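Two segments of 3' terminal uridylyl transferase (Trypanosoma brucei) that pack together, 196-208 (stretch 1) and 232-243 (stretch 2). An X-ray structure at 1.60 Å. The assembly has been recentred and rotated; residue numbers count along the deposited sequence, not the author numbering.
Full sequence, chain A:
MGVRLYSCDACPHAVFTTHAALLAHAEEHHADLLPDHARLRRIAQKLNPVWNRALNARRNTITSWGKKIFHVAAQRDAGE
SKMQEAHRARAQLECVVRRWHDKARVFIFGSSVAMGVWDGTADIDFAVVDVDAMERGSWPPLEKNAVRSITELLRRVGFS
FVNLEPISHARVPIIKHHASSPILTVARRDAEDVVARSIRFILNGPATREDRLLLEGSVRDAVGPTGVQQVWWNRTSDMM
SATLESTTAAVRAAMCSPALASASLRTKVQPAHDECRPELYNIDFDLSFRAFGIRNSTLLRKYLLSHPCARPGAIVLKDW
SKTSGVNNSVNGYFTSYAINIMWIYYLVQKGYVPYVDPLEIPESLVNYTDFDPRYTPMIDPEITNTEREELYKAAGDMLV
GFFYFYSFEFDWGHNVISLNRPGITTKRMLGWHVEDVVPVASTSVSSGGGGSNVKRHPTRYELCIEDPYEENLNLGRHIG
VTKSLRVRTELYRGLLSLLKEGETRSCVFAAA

Stretch 1 (196-208) ARSIRFILNGPAT
Stretch 2 (232-243) WWNRTSDMMSAT

Strand 198-203 and strand 239-243 run antiparallel, their axes 165° apart and 4.6 Å at closest approach, and the two stretches together bury 782 Å².

Stretch 2 enters as an extended strand at Trp232 and Trp233. The Trp233 indole (chi1 m, chi2 81°) reaches stretch 1 with its CZ3, 4.0 Å from Leu203 CD2, which lies at the ring edge. Ala207 CB, pointing toward stretch 2, packs against the indole, 4.0 Å from Trp233 CZ3.

A type I turn, Asn234 to Ser237, reverses the chain. Asn234 (chi1 p) suits it because its amide both accepts and donates: Asn234 OD1 accepts a hydrogen bond from Asp238 N (3.0 Å), and Asn234 ND2 donates one to Asp238 OD1 (2.9 Å). Thr236 OG1 also donates to Asp238 OD1 (2.7 Å). Ser237, at phi/psi 58/33, turns its carbonyl to stretch 1, where Ala207 N donates to Ser237 O at 2.8 Å. Asp238 (-125/13) likewise offers its O to Leu203 N at 2.8 Å.

From Met239 the backbone is fully beta. Met239 pairs with Ile202 without hydrogen bonds; chi1 t sets Met239 CG 3.5 Å from Ile202 CD1, chi2 is t and chi3 p, and Arg200 NH1 makes a weak hydrogen bond to Met239 SD at 3.6 Å. Met240 (t, t, p), on the other face, exchanges two hydrogen bonds with Phe201: Phe201 N to Met240 O, 2.7 Å, and Met240 N to Phe201 O, 3.0 Å. Its CE lies 3.8 Å from Phe201 CD1 (chi1 m), an apolar pairing fitting for buried residues. Compact Ser241 (m) faces Arg200, its OG 3.2 Å from Arg200 CD. Ala242 repeats the pair of hydrogen bonds, now with Ile199: Ile199 N to Ala242 O, 2.9 Å, and Ala242 N to Ile199 O, 3.0 Å. Ala242 CB, an apolar methyl in a buried site, meets Ile199 CG1 at 4.2 Å on the face shared with Met240 and Phe201. Finally Thr243 (m) sits opposite Ser198 (m), and Thr243 OG1 donates to Ser198 OG at 2.9 Å, satisfying a buried hydroxyl.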

# COMPACT_ATOMS: atom_id res chain seq x y z
N ALA A 196 1.15 -24.03 16.38
CA ALA A 196 1.21 -23.27 15.14
C ALA A 196 2.27 -23.78 14.16
O ALA A 196 2.17 -23.56 12.95
CB ALA A 196 1.44 -21.80 15.44
N ARG A 197 3.30 -24.45 14.68
CA ARG A 197 4.31 -25.02 13.79
C ARG A 197 4.16 -26.53 13.66
O ARG A 197 5.10 -27.22 13.29
CB ARG A 197 5.74 -24.64 14.20
CG ARG A 197 6.08 -24.90 15.65
CD ARG A 197 7.36 -24.14 16.03
NE ARG A 197 7.61 -24.21 17.47
CZ ARG A 197 8.25 -25.22 18.06
NH1 ARG A 197 8.70 -26.24 17.34
NH2 ARG A 197 8.43 -25.21 19.37
N SER A 198 2.95 -27.01 13.92
CA SER A 198 2.63 -28.43 13.70
C SER A 198 1.61 -28.63 12.60
O SER A 198 0.73 -27.78 12.39
CB SER A 198 2.08 -29.05 14.98
OG SER A 198 3.03 -28.90 16.04
N ILE A 199 1.72 -29.75 11.91
CA ILE A 199 0.80 -30.08 10.82
C ILE A 199 0.34 -31.53 10.95
O ILE A 199 0.91 -32.31 11.71
CB ILE A 199 1.47 -29.90 9.43
CG1 ILE A 199 2.69 -30.81 9.33
CG2 ILE A 199 1.84 -28.43 9.20
CD1 ILE A 199 3.45 -30.67 8.02
N ARG A 200 -0.68 -31.89 10.19
CA ARG A 200 -1.23 -33.22 10.24
C ARG A 200 -1.44 -33.72 8.82
O ARG A 200 -2.06 -33.03 8.02
CB ARG A 200 -2.60 -33.16 10.89
CG ARG A 200 -2.97 -34.40 11.61
CD ARG A 200 -3.08 -34.13 13.11
NE ARG A 200 -3.88 -32.94 13.39
CZ ARG A 200 -5.19 -32.87 13.22
NH1 ARG A 200 -5.87 -33.91 12.75
NH2 ARG A 200 -5.83 -31.74 13.51
N PHE A 201 -0.95 -34.92 8.54
CA PHE A 201 -1.30 -35.55 7.28
C PHE A 201 -2.39 -36.58 7.53
O PHE A 201 -2.20 -37.51 8.32
CB PHE A 201 -0.07 -36.26 6.73
CG PHE A 201 1.06 -35.33 6.36
CD1 PHE A 201 1.98 -34.92 7.32
CD2 PHE A 201 1.21 -34.89 5.05
CE1 PHE A 201 3.01 -34.06 6.98
CE2 PHE A 201 2.25 -34.05 4.70
CZ PHE A 201 3.15 -33.62 5.66
N ILE A 202 -3.54 -36.47 6.84
CA ILE A 202 -4.56 -37.52 6.90
C ILE A 202 -4.42 -38.38 5.66
O ILE A 202 -4.43 -37.85 4.54
CB ILE A 202 -5.98 -36.92 6.92
CG1 ILE A 202 -6.13 -35.97 8.11
CG2 ILE A 202 -7.03 -38.00 6.92
CD1 ILE A 202 -5.74 -36.57 9.38
N LEU A 203 -4.29 -39.68 5.85
CA LEU A 203 -4.13 -40.61 4.73
C LEU A 203 -5.44 -41.27 4.40
O LEU A 203 -6.29 -41.46 5.29
CB LEU A 203 -3.09 -41.69 5.08
CG LEU A 203 -1.62 -41.26 5.10
CD1 LEU A 203 -1.29 -40.30 6.26
CD2 LEU A 203 -0.75 -42.51 5.16
N ASN A 204 -5.61 -41.68 3.15
CA ASN A 204 -6.85 -42.34 2.75
C ASN A 204 -6.94 -43.84 3.05
O ASN A 204 -7.90 -44.52 2.67
CB ASN A 204 -7.16 -42.04 1.27
CG ASN A 204 -6.19 -42.71 0.34
OD1 ASN A 204 -5.14 -43.19 0.78
ND2 ASN A 204 -6.52 -42.76 -0.95
N GLY A 205 -5.93 -44.38 3.74
CA GLY A 205 -5.93 -45.76 4.18
C GLY A 205 -4.75 -45.90 5.11
O GLY A 205 -4.03 -44.94 5.33
N PRO A 206 -4.56 -47.09 5.66
CA PRO A 206 -3.45 -47.32 6.59
C PRO A 206 -2.12 -47.43 5.84
O PRO A 206 -2.06 -48.05 4.77
CB PRO A 206 -3.82 -48.66 7.24
CG PRO A 206 -4.70 -49.34 6.24
CD PRO A 206 -5.45 -48.25 5.55
N ALA A 207 -1.07 -46.83 6.41
CA ALA A 207 0.26 -46.87 5.84
C ALA A 207 1.02 -48.08 6.35
O ALA A 207 0.97 -48.38 7.54
CB ALA A 207 1.03 -45.59 6.23
N THR A 208 1.72 -48.77 5.47
CA THR A 208 2.65 -49.80 5.90
C THR A 208 3.86 -49.15 6.56
O THR A 208 4.03 -47.94 6.54
CB THR A 208 3.16 -50.63 4.72
OG1 THR A 208 3.89 -49.78 3.82
CG2 THR A 208 1.99 -51.28 3.95
N TRP A 232 4.91 -38.15 14.74
CA TRP A 232 4.21 -39.27 15.37
C TRP A 232 2.95 -39.75 14.62
O TRP A 232 2.31 -38.98 13.91
CB TRP A 232 3.91 -38.96 16.83
CG TRP A 232 2.91 -37.85 17.10
CD1 TRP A 232 1.63 -38.01 17.53
CD2 TRP A 232 3.14 -36.42 17.03
NE1 TRP A 232 1.03 -36.78 17.71
CE2 TRP A 232 1.93 -35.79 17.42
CE3 TRP A 232 4.24 -35.61 16.68
CZ2 TRP A 232 1.78 -34.40 17.44
CZ3 TRP A 232 4.09 -34.22 16.70
CH2 TRP A 232 2.86 -33.63 17.08
N TRP A 233 2.62 -41.02 14.78
CA TRP A 233 1.49 -41.62 14.05
C TRP A 233 0.36 -42.04 14.98
O TRP A 233 0.59 -42.40 16.13
CB TRP A 233 1.97 -42.84 13.28
CG TRP A 233 2.84 -42.53 12.12
CD1 TRP A 233 4.18 -42.26 12.14
CD2 TRP A 233 2.43 -42.45 10.75
NE1 TRP A 233 4.63 -42.00 10.86
CE2 TRP A 233 3.57 -42.12 9.99
CE3 TRP A 233 1.20 -42.61 10.10
CZ2 TRP A 233 3.53 -41.97 8.60
CZ3 TRP A 233 1.16 -42.46 8.72
CH2 TRP A 233 2.31 -42.13 7.99
N ASN A 234 -0.86 -42.03 14.46
CA ASN A 234 -1.98 -42.56 15.24
C ASN A 234 -2.05 -44.09 15.21
O ASN A 234 -1.27 -44.76 14.52
CB ASN A 234 -3.31 -41.90 14.87
CG ASN A 234 -3.83 -42.32 13.51
OD1 ASN A 234 -3.12 -42.96 12.74
ND2 ASN A 234 -5.08 -41.99 13.23
N ARG A 235 -2.99 -44.65 15.97
CA ARG A 235 -2.96 -46.08 16.27
C ARG A 235 -3.25 -46.86 14.99
O ARG A 235 -2.78 -47.98 14.81
CB ARG A 235 -3.98 -46.46 17.37
CG ARG A 235 -3.88 -45.71 18.75
CD ARG A 235 -2.76 -44.65 18.86
NE ARG A 235 -3.20 -43.29 19.21
CZ ARG A 235 -4.15 -42.58 18.60
NH1 ARG A 235 -4.85 -43.07 17.59
NH2 ARG A 235 -4.43 -41.35 19.03
N THR A 236 -4.02 -46.24 14.10
CA THR A 236 -4.45 -46.89 12.86
C THR A 236 -3.53 -46.61 11.66
O THR A 236 -3.81 -47.06 10.54
CB THR A 236 -5.89 -46.48 12.49
OG1 THR A 236 -6.07 -45.08 12.77
CG2 THR A 236 -6.89 -47.27 13.31
N SER A 237 -2.44 -45.88 11.91
CA SER A 237 -1.45 -45.57 10.88
C SER A 237 -2.04 -44.83 9.69
O SER A 237 -1.58 -45.03 8.55
CB SER A 237 -0.75 -46.84 10.38
OG SER A 237 0.06 -47.42 11.39
N ASP A 238 -3.04 -43.99 9.93
CA ASP A 238 -3.64 -43.21 8.84
C ASP A 238 -3.64 -41.72 9.10
O ASP A 238 -4.28 -40.94 8.39
CB ASP A 238 -5.04 -43.74 8.45
CG ASP A 238 -5.99 -43.84 9.64
OD1 ASP A 238 -5.67 -43.31 10.73
OD2 ASP A 238 -7.07 -44.44 9.47
N MET A 239 -2.88 -41.31 10.11
CA MET A 239 -2.64 -39.92 10.34
C MET A 239 -1.25 -39.76 10.91
O MET A 239 -0.88 -40.45 11.86
CB MET A 239 -3.67 -39.32 11.29
CG MET A 239 -3.37 -37.88 11.60
SD MET A 239 -4.53 -37.21 12.80
CE MET A 239 -4.24 -38.31 14.19
N MET A 240 -0.47 -38.87 10.32
CA MET A 240 0.86 -38.56 10.85
C MET A 240 0.88 -37.09 11.22
O MET A 240 0.52 -36.22 10.43
CB MET A 240 1.97 -38.82 9.83
CG MET A 240 3.39 -38.73 10.46
SD MET A 240 4.73 -38.75 9.25
CE MET A 240 4.81 -37.02 8.78
N SER A 241 1.34 -36.79 12.42
CA SER A 241 1.51 -35.40 12.82
C SER A 241 2.99 -35.08 12.88
O SER A 241 3.81 -35.97 13.10
CB SER A 241 0.90 -35.16 14.20
OG SER A 241 -0.46 -35.56 14.24
N ALA A 242 3.33 -33.82 12.68
CA ALA A 242 4.73 -33.42 12.71
C ALA A 242 4.83 -32.02 13.29
O ALA A 242 4.05 -31.12 12.92
CB ALA A 242 5.33 -33.43 11.31
N THR A 243 5.78 -31.85 14.20
CA THR A 243 6.13 -30.53 14.71
C THR A 243 7.45 -30.12 14.09
O THR A 243 8.45 -30.85 14.16
CB THR A 243 6.26 -30.54 16.23
OG1 THR A 243 4.98 -30.86 16.79
CG2 THR A 243 6.70 -29.17 16.74